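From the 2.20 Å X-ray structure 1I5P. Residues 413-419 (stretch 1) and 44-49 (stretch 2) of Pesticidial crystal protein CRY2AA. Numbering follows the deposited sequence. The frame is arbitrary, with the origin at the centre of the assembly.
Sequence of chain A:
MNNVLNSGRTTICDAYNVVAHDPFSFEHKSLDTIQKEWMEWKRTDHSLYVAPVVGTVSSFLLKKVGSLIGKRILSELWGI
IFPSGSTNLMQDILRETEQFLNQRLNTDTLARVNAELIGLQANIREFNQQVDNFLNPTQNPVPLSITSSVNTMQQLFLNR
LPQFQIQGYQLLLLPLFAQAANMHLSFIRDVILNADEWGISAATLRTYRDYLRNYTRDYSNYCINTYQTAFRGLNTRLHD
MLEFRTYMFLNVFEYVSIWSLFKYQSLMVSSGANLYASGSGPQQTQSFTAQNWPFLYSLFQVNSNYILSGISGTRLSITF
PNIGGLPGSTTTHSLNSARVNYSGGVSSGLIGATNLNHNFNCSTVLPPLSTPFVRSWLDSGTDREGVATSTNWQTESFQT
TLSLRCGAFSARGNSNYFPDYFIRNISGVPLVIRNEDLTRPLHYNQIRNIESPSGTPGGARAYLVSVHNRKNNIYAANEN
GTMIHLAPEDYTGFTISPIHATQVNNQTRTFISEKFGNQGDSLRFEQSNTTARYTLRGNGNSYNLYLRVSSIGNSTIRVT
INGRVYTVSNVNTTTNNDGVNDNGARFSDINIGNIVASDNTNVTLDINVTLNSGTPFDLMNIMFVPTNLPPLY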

# COMPACT_ATOMS: atom_id res chain seq x y z
N GLY A 413 2.49 -19.08 -15.98
CA GLY A 413 1.37 -18.17 -15.93
C GLY A 413 1.84 -16.81 -15.46
O GLY A 413 3.05 -16.56 -15.43
N ASN A 414 0.92 -15.93 -15.08
CA ASN A 414 1.32 -14.60 -14.61
C ASN A 414 2.04 -14.67 -13.28
O ASN A 414 1.64 -15.42 -12.39
CB ASN A 414 0.10 -13.69 -14.41
CG ASN A 414 -0.64 -13.39 -15.69
OD1 ASN A 414 -0.04 -13.17 -16.74
ND2 ASN A 414 -1.96 -13.35 -15.61
N SER A 415 3.11 -13.89 -13.15
CA SER A 415 3.83 -13.84 -11.89
C SER A 415 3.42 -12.50 -11.28
O SER A 415 3.15 -11.54 -12.01
CB SER A 415 5.35 -13.88 -12.10
OG SER A 415 5.86 -12.60 -12.44
N ASN A 416 3.36 -12.45 -9.96
CA ASN A 416 2.96 -11.24 -9.27
C ASN A 416 4.17 -10.58 -8.64
O ASN A 416 4.89 -11.19 -7.85
CB ASN A 416 1.91 -11.58 -8.22
CG ASN A 416 0.80 -12.44 -8.80
OD1 ASN A 416 -0.01 -11.96 -9.61
ND2 ASN A 416 0.75 -13.71 -8.41
N TYR A 417 4.39 -9.32 -9.00
CA TYR A 417 5.54 -8.58 -8.50
C TYR A 417 5.37 -7.10 -8.84
O TYR A 417 4.79 -6.76 -9.87
CB TYR A 417 6.81 -9.11 -9.18
CG TYR A 417 8.02 -8.22 -9.03
CD1 TYR A 417 8.77 -8.24 -7.86
CD2 TYR A 417 8.39 -7.32 -10.04
CE1 TYR A 417 9.86 -7.39 -7.69
CE2 TYR A 417 9.47 -6.47 -9.88
CZ TYR A 417 10.20 -6.51 -8.70
OH TYR A 417 11.25 -5.64 -8.51
N PHE A 418 5.87 -6.23 -7.96
CA PHE A 418 5.81 -4.79 -8.19
C PHE A 418 7.13 -4.19 -7.70
O PHE A 418 7.60 -4.54 -6.62
CB PHE A 418 4.64 -4.15 -7.42
CG PHE A 418 3.31 -4.80 -7.70
CD1 PHE A 418 2.87 -5.88 -6.93
CD2 PHE A 418 2.50 -4.35 -8.74
CE1 PHE A 418 1.64 -6.50 -7.18
CE2 PHE A 418 1.27 -4.95 -9.00
CZ PHE A 418 0.84 -6.03 -8.23
N PRO A 419 7.73 -3.28 -8.49
CA PRO A 419 9.00 -2.65 -8.12
C PRO A 419 8.97 -2.08 -6.71
O PRO A 419 7.99 -1.44 -6.33
CB PRO A 419 9.16 -1.55 -9.18
CG PRO A 419 8.53 -2.19 -10.38
CD PRO A 419 7.25 -2.75 -9.78
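Stretch 2 (44-49) TDHSLY

Two water molecules do the polar work between these stretches: no direct hydrogen bond joins them, yet the backbone of His46 is tied to stretch 1 at both its N and its O. Water 2 accepts from the N of His46 at 2.7 Å and donates to the O of Ser415 at a short 2.5 Å; it also lies 2.9 Å from the OG of Ser415, in a hydrogen bond whose direction is open. Water 1 donates to the O of His46 at 3.0 Å and accepts from the N of Tyr417 at 2.9 Å. One residue is thus matched, through solvent, to two residues spaced two apart on its partner.

The segments are far apart in sequence: touching residues are at least 368 positions apart. Stretch 2 leaves a helix at Asp45 and continues without regular structure, His46 at phi/psi -78/92 and Ser47 at -88/161, neither of them helical. Stretch 1 is also largely extended from Asn414 to Phe418. The touching parts run 87° apart, close to perpendicular, so the backbones come near at a crossing and do not pair along their length. The CA atoms of Asn414 and His46 are 6.0 Å apart, whereas those of Phe418 and Ser47 are 8.4 Å apart.

His46 is the centre of the contact, giving up 93 Å² of the 320 Å² buried in total. Its CB points toward stretch 1 and sits 3.3 Å from the O of Ser415. With chi1 at t, the imidazole offers a face to Asn414: the CB of Asn414 stands 4.2 Å from the centroid of the His46 ring, 20° off the normal, in a CH-pi contact, and the CG of Asn414 is 3.8 Å from the ND1 of His46. Further along, the OD1 of Asn416 comes within 4.2 Å of the CD2 of His46; the Asn416 side chain starts away from stretch 2, but its end comes nearer.

Asp45 and Leu48 widen the footprint. The OD2 of Asp45 lies 3.5 Å from the CD2 of Tyr417, meeting the ring obliquely, and both carboxylate oxygens find hydrogen bonds elsewhere in the structure. Leu48 supplies the apolar end, its CD1 4.3 Å from the CE2 of Phe418, near the ring plane at its edge. Ser47, next to Leu48 in sequence, turns its CA-to-CB bond away and contributes almost nothing. The rule to read here is economical: one histidine packs through its side chain, while waters bridge its N and O to stretch 1, where no direct hydrogen bond crosses the contact.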

# COMPACT_ATOMS: atom_id res chain seq x y z
N THR A 44 8.02 -6.50 -19.16
CA THR A 44 8.14 -7.94 -18.90
C THR A 44 7.21 -8.56 -17.87
O THR A 44 7.03 -9.77 -17.86
CB THR A 44 9.56 -8.27 -18.44
OG1 THR A 44 9.74 -7.80 -17.10
CG2 THR A 44 10.60 -7.59 -19.34
N ASP A 45 6.65 -7.75 -16.98
CA ASP A 45 5.81 -8.33 -15.95
C ASP A 45 4.32 -8.14 -16.10
O ASP A 45 3.84 -7.49 -17.03
CB ASP A 45 6.24 -7.82 -14.58
CG ASP A 45 7.63 -8.30 -14.20
OD1 ASP A 45 7.96 -9.46 -14.53
OD2 ASP A 45 8.37 -7.54 -13.56
N HIS A 46 3.59 -8.76 -15.18
CA HIS A 46 2.16 -8.68 -15.19
C HIS A 46 1.73 -7.34 -14.62
O HIS A 46 1.61 -7.17 -13.41
CB HIS A 46 1.55 -9.81 -14.35
CG HIS A 46 0.06 -9.75 -14.24
ND1 HIS A 46 -0.76 -9.65 -15.34
CD2 HIS A 46 -0.75 -9.76 -13.16
CE1 HIS A 46 -2.02 -9.60 -14.94
NE2 HIS A 46 -2.04 -9.67 -13.62
N SER A 47 1.55 -6.37 -15.51
CA SER A 47 1.09 -5.06 -15.09
C SER A 47 -0.41 -5.28 -15.17
O SER A 47 -0.85 -6.23 -15.81
CB SER A 47 1.51 -3.98 -16.08
OG SER A 47 0.86 -4.15 -17.33
N LEU A 48 -1.21 -4.47 -14.51
CA LEU A 48 -2.65 -4.70 -14.61
C LEU A 48 -3.17 -3.68 -15.60
O LEU A 48 -4.24 -3.13 -15.40
CB LEU A 48 -3.31 -4.49 -13.25
CG LEU A 48 -3.19 -5.61 -12.22
CD1 LEU A 48 -1.72 -5.87 -11.88
CD2 LEU A 48 -3.98 -5.19 -11.00
N TYR A 49 -2.39 -3.44 -16.65
CA TYR A 49 -2.71 -2.42 -17.65
C TYR A 49 -2.41 -1.10 -16.95
O TYR A 49 -2.84 -0.03 -17.38
CB TYR A 49 -4.17 -2.50 -18.11
CG TYR A 49 -4.37 -3.47 -19.25
CD1 TYR A 49 -4.71 -4.80 -19.01
CD2 TYR A 49 -4.13 -3.08 -20.57
CE1 TYR A 49 -4.81 -5.72 -20.06
CE2 TYR A 49 -4.22 -3.99 -21.62
CZ TYR A 49 -4.56 -5.30 -21.36
OH TYR A 49 -4.61 -6.20 -22.40
O HOH W 1 2.29 -8.10 -10.67
O HOH W 2 4.75 -9.96 -13.08